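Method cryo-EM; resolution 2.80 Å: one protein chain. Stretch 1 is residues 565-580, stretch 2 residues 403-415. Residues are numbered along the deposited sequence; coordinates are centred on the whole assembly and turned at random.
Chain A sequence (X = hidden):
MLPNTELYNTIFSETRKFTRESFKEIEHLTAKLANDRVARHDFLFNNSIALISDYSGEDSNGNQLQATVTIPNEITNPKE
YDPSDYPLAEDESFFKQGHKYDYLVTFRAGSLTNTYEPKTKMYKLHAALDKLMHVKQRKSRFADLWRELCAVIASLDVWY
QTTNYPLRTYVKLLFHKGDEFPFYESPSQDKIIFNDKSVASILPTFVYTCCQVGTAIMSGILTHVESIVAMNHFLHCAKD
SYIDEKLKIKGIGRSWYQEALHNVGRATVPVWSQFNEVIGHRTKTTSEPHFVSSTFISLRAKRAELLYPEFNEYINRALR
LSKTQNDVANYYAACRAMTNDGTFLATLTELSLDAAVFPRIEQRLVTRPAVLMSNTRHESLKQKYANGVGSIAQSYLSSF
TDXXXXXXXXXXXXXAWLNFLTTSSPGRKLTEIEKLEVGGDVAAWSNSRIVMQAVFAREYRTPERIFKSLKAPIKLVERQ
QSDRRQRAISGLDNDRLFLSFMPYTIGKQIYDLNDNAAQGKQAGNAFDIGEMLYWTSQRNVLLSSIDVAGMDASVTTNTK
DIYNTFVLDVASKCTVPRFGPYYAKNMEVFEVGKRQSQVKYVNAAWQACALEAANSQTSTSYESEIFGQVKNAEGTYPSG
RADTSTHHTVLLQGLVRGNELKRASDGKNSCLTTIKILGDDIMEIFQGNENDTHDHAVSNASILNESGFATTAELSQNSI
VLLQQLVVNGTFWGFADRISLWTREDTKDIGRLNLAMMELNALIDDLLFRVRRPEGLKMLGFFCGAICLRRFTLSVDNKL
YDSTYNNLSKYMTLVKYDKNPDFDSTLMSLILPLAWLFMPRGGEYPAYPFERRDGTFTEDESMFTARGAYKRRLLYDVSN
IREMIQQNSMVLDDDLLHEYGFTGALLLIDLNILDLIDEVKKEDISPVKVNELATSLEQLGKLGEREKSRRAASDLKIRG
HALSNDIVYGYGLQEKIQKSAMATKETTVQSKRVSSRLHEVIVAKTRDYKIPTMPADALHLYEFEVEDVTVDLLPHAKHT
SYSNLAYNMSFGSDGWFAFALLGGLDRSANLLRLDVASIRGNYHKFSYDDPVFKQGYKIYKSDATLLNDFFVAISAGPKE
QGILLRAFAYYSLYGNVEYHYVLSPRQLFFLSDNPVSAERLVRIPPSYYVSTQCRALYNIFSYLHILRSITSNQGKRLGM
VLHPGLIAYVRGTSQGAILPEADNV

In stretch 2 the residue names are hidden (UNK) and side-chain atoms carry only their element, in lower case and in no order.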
# COMPACT_ATOMS: atom_id res chain seq x y z
N THR A 565 19.32 5.20 -11.00
CA THR A 565 20.49 6.07 -11.15
C THR A 565 20.56 7.14 -10.07
O THR A 565 21.63 7.42 -9.53
CB THR A 565 20.49 6.75 -12.52
OG1 THR A 565 19.30 7.52 -12.66
CG2 THR A 565 20.56 5.75 -13.62
N PHE A 566 19.41 7.74 -9.75
CA PHE A 566 19.33 8.74 -8.69
C PHE A 566 19.66 8.13 -7.33
O PHE A 566 20.41 8.72 -6.53
CB PHE A 566 17.93 9.35 -8.72
CG PHE A 566 17.63 10.27 -7.58
CD1 PHE A 566 18.22 11.51 -7.49
CD2 PHE A 566 16.69 9.90 -6.62
CE1 PHE A 566 17.91 12.35 -6.43
CE2 PHE A 566 16.39 10.73 -5.57
CZ PHE A 566 16.99 11.96 -5.48
N VAL A 567 19.13 6.93 -7.07
CA VAL A 567 19.40 6.24 -5.82
C VAL A 567 20.88 5.86 -5.71
O VAL A 567 21.49 6.02 -4.64
CB VAL A 567 18.48 5.01 -5.69
CG1 VAL A 567 18.85 4.15 -4.52
CG2 VAL A 567 17.06 5.47 -5.52
N LEU A 568 21.50 5.43 -6.81
CA LEU A 568 22.91 5.07 -6.76
C LEU A 568 23.81 6.29 -6.66
O LEU A 568 24.88 6.20 -6.04
CB LEU A 568 23.28 4.23 -7.97
CG LEU A 568 22.76 2.79 -7.95
CD1 LEU A 568 23.08 2.09 -9.24
CD2 LEU A 568 23.36 2.05 -6.78
N ASP A 569 23.40 7.44 -7.20
CA ASP A 569 24.16 8.68 -7.00
C ASP A 569 24.17 9.09 -5.54
O ASP A 569 25.24 9.38 -4.97
CB ASP A 569 23.56 9.81 -7.84
CG ASP A 569 23.85 9.66 -9.31
OD1 ASP A 569 24.88 9.04 -9.66
OD2 ASP A 569 23.05 10.17 -10.12
N VAL A 570 23.00 9.10 -4.90
CA VAL A 570 22.93 9.49 -3.49
C VAL A 570 23.64 8.45 -2.63
O VAL A 570 24.33 8.80 -1.66
CB VAL A 570 21.47 9.68 -3.06
CG1 VAL A 570 21.39 10.09 -1.61
CG2 VAL A 570 20.80 10.70 -3.92
N ALA A 571 23.54 7.17 -2.99
CA ALA A 571 24.18 6.12 -2.21
C ALA A 571 25.69 6.16 -2.34
O ALA A 571 26.39 5.82 -1.38
CB ALA A 571 23.64 4.76 -2.64
N SER A 572 26.21 6.56 -3.50
CA SER A 572 27.65 6.68 -3.63
C SER A 572 28.17 7.90 -2.88
O SER A 572 29.27 7.85 -2.31
CB SER A 572 28.03 6.77 -5.11
OG SER A 572 27.61 8.01 -5.65
N LYS A 573 27.40 8.99 -2.85
CA LYS A 573 27.90 10.19 -2.18
C LYS A 573 27.87 10.10 -0.65
O LYS A 573 28.60 10.85 -0.00
CB LYS A 573 27.12 11.42 -2.61
CG LYS A 573 27.48 11.94 -3.99
CD LYS A 573 26.65 13.15 -4.35
CE LYS A 573 27.14 13.80 -5.64
NZ LYS A 573 26.98 12.93 -6.83
N CYS A 574 27.08 9.21 -0.07
CA CYS A 574 26.88 9.25 1.38
C CYS A 574 27.97 8.45 2.10
O CYS A 574 28.89 7.90 1.49
CB CYS A 574 25.49 8.75 1.75
SG CYS A 574 25.16 7.02 1.38
N THR A 575 27.87 8.40 3.43
CA THR A 575 28.80 7.66 4.27
C THR A 575 27.97 6.99 5.37
O THR A 575 27.77 7.57 6.44
CB THR A 575 29.87 8.57 4.85
OG1 THR A 575 30.53 9.27 3.78
CG2 THR A 575 30.92 7.78 5.61
N VAL A 576 27.48 5.79 5.10
CA VAL A 576 26.61 5.07 6.02
C VAL A 576 27.17 3.67 6.24
O VAL A 576 27.11 2.84 5.33
CB VAL A 576 25.16 4.98 5.49
CG1 VAL A 576 24.30 4.13 6.42
CG2 VAL A 576 24.54 6.35 5.34
N PRO A 577 27.74 3.38 7.40
CA PRO A 577 28.05 1.99 7.73
C PRO A 577 26.89 1.35 8.48
O PRO A 577 26.05 2.03 9.07
CB PRO A 577 29.28 2.11 8.63
CG PRO A 577 29.05 3.40 9.34
CD PRO A 577 28.35 4.31 8.36
N ARG A 578 26.86 0.01 8.42
CA ARG A 578 25.99 -0.84 9.23
C ARG A 578 24.51 -0.55 8.97
O ARG A 578 23.80 0.01 9.80
CB ARG A 578 26.31 -0.69 10.73
CG ARG A 578 27.40 -1.59 11.26
CD ARG A 578 28.75 -1.14 10.81
NE ARG A 578 29.83 -1.82 11.49
CZ ARG A 578 31.10 -1.66 11.16
NH1 ARG A 578 32.04 -2.30 11.83
NH2 ARG A 578 31.43 -0.87 10.15
N PHE A 579 24.06 -0.90 7.76
CA PHE A 579 22.63 -0.81 7.51
C PHE A 579 21.89 -2.09 7.88
O PHE A 579 21.05 -2.08 8.78
CB PHE A 579 22.35 -0.42 6.05
CG PHE A 579 20.91 -0.57 5.66
CD1 PHE A 579 19.92 0.15 6.29
CD2 PHE A 579 20.56 -1.40 4.61
CE1 PHE A 579 18.59 0.01 5.92
CE2 PHE A 579 19.24 -1.54 4.23
CZ PHE A 579 18.26 -0.83 4.88
N GLY A 580 22.16 -3.19 7.21
CA GLY A 580 21.45 -4.40 7.52
C GLY A 580 22.38 -5.48 8.01
O GLY A 580 22.90 -5.45 9.13
N UNK A 403 22.76 17.20 -0.89
CA UNK A 403 21.94 17.54 0.26
C UNK A 403 21.20 16.33 0.80
O UNK A 403 21.12 16.14 2.03
o UNK A 403 20.27 19.80 3.23
c UNK A 403 20.95 18.64 -0.14
c UNK A 403 20.75 19.84 2.07
c UNK A 403 20.03 19.09 0.98
o UNK A 403 21.79 20.48 1.79
N UNK A 404 20.68 15.47 -0.08
CA UNK A 404 19.99 14.26 0.35
C UNK A 404 20.96 13.30 1.02
O UNK A 404 20.62 12.67 2.03
c UNK A 404 18.07 14.49 -1.27
c UNK A 404 19.24 13.61 -0.83
c UNK A 404 18.65 12.28 -0.47
c UNK A 404 17.42 14.04 -2.54
N UNK A 405 22.20 13.21 0.52
CA UNK A 405 23.18 12.34 1.16
C UNK A 405 23.59 12.85 2.53
O UNK A 405 23.77 12.05 3.46
c UNK A 405 24.40 12.17 0.26
N UNK A 406 23.70 14.17 2.68
CA UNK A 406 23.94 14.77 3.99
C UNK A 406 22.79 14.48 4.95
O UNK A 406 23.02 14.26 6.14
c UNK A 406 24.15 16.28 3.82
c UNK A 406 24.55 17.06 5.06
c UNK A 406 23.81 18.63 6.87
c UNK A 406 23.37 17.80 5.69
n UNK A 406 22.66 19.32 7.52
N UNK A 407 21.55 14.47 4.45
CA UNK A 407 20.41 14.15 5.30
C UNK A 407 20.38 12.67 5.67
O UNK A 407 19.99 12.31 6.79
n UNK A 407 17.44 17.81 3.69
c UNK A 407 19.11 14.55 4.61
n UNK A 407 16.62 19.83 4.41
c UNK A 407 17.64 16.37 3.79
c UNK A 407 16.74 18.52 4.56
c UNK A 407 18.90 16.04 4.55
n UNK A 407 16.15 17.92 5.58
N UNK A 408 20.77 11.79 4.74
CA UNK A 408 20.74 10.35 4.97
C UNK A 408 21.82 9.94 5.97
O UNK A 408 21.62 9.01 6.77
c UNK A 408 19.54 9.72 2.88
c UNK A 408 21.20 8.16 3.74
c UNK A 408 20.85 9.63 3.61
N UNK A 409 22.94 10.66 6.00
CA UNK A 409 24.02 10.33 6.94
C UNK A 409 23.62 10.53 8.40
O UNK A 409 24.22 9.91 9.29
o UNK A 409 26.02 9.60 5.04
c UNK A 409 25.25 11.18 6.64
c UNK A 409 25.93 10.78 5.36
n UNK A 409 26.43 11.76 4.63
N UNK A 410 22.61 11.35 8.68
CA UNK A 410 22.23 11.62 10.05
C UNK A 410 21.03 10.85 10.55
O UNK A 410 20.34 11.30 11.46
N UNK A 411 20.78 9.68 9.96
CA UNK A 411 19.65 8.84 10.33
C UNK A 411 20.18 7.49 10.79
O UNK A 411 21.03 6.89 10.12
c UNK A 411 17.31 9.97 7.46
c UNK A 411 17.58 7.68 9.46
c UNK A 411 18.67 8.67 9.14
c UNK A 411 18.07 10.01 8.75
N UNK A 412 19.69 7.02 11.93
CA UNK A 412 19.93 5.65 12.37
C UNK A 412 18.88 4.77 11.70
O UNK A 412 17.69 4.91 11.97
c UNK A 412 20.26 4.19 14.41
c UNK A 412 19.53 3.18 14.94
c UNK A 412 21.62 2.54 14.94
n UNK A 412 20.39 2.17 15.26
n UNK A 412 21.57 3.76 14.43
c UNK A 412 19.86 5.54 13.89
N UNK A 413 19.33 3.88 10.83
CA UNK A 413 18.42 3.20 9.92
C UNK A 413 17.82 1.93 10.51
O UNK A 413 16.76 1.48 10.03
c UNK A 413 19.59 4.12 7.89
n UNK A 413 20.64 5.84 7.02
c UNK A 413 19.14 2.89 8.61
c UNK A 413 20.80 4.72 7.81
c UNK A 413 19.38 5.92 6.64
n UNK A 413 18.72 4.91 7.16
N UNK A 414 18.43 1.36 11.54
CA UNK A 414 17.86 0.20 12.21
C UNK A 414 16.63 0.58 13.02
O UNK A 414 15.60 -0.10 12.96
c UNK A 414 20.05 -1.00 12.29
o UNK A 414 19.79 -1.35 11.14
o UNK A 414 21.18 -1.08 12.80
c UNK A 414 18.92 -0.44 13.09
N UNK A 415 16.73 1.66 13.79
CA UNK A 415 15.58 2.18 14.52
C UNK A 415 14.50 2.67 13.57
O UNK A 415 13.31 2.53 13.87
c UNK A 415 14.50 2.82 17.42
c UNK A 415 14.96 3.83 16.39
o UNK A 415 13.33 2.91 17.86
o UNK A 415 15.29 1.93 17.79
c UNK A 415 16.03 3.29 15.47

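Position 403 lies in a helix and carries three side-chain carbons in a row, the third bearing two oxygens. This is a glutamate, Glu403, and nothing of it reaches stretch 1. At position 404 four carbons fork at the first, with one arm two carbons long. The tip of the long arm lies 3.6 Å from CZ of Phe566, near the plane of that ring at its edge, and the one-carbon arm sits 3.7 Å from CG1 of Val570. A beta-branched chain of this shape is isoleucine, Ile404.

Position 405 has a single carbon, pointing toward stretch 1 and lying 3.9 Å from CB of Cys574 and 4.0 Å from CB of Lys573; it is alanine, Ala405. The small side chain goes with a close backbone approach: the CA atoms of Ala405 and Cys574 are 4.8 Å apart. Position 406 shows four carbons in a row ending in nitrogen, a chain directed away from stretch 1 at its CA-to-CB bond; it is lysine, Lys406. At position 407 three carbons lead to a nitrogen and then to a carbon carrying two more nitrogens. This guanidinium group identifies Arg407, which also makes no contact across the stretches; its NE forms a salt bridge with OE2 of Glu403 at 3.5 Å, one helical turn back.

Position 408 bears one carbon carrying two others, one of them 4.1 Å from CG2 of Val576. The short fork is that of valine, Val408. At position 409 two carbons end in one oxygen and one nitrogen, and the oxygen accepts a hydrogen bond from N of Thr575 at 2.7 Å, with a nearly straight angle of 164°; this is asparagine, Asn409. Position 410 has no side-chain atoms and is Gly410. Position 411 again has four carbons forked at the first with one longer arm, Ile411, but it stays clear of stretch 1.

Position 412 has one carbon followed by a five-membered ring of three carbons and two nitrogens: His412, at the N-cap position of the next helix and without a contact here. The same atoms recur at position 413, but here CB points toward stretch 1 and packs 3.7 Å from CD1 of Phe579, while a ring carbon lies 3.8 Å from CG1 of Val576. This is His413. At position 414 two carbons end in two oxygens, one of them 2.8 Å from O of Phe579, two acceptors that do not bond to each other; this is aspartate, Asp414. Position 415 has three carbons ending in two oxygens, Glu415, out of reach.

The contact thus begins between two helices whose axes approach to 8.6 Å at 59°, where Ile404 and Ala405 pack against Phe566, Val570 and Cys574. Beyond the end of the first helix, Asn409 secures the departing chain at the Thr575 amide, and Val576 and Phe579 then extend the apolar packing to Val408 and His413.

Stretch 2 403-415: EIAKRVNGIHHDE
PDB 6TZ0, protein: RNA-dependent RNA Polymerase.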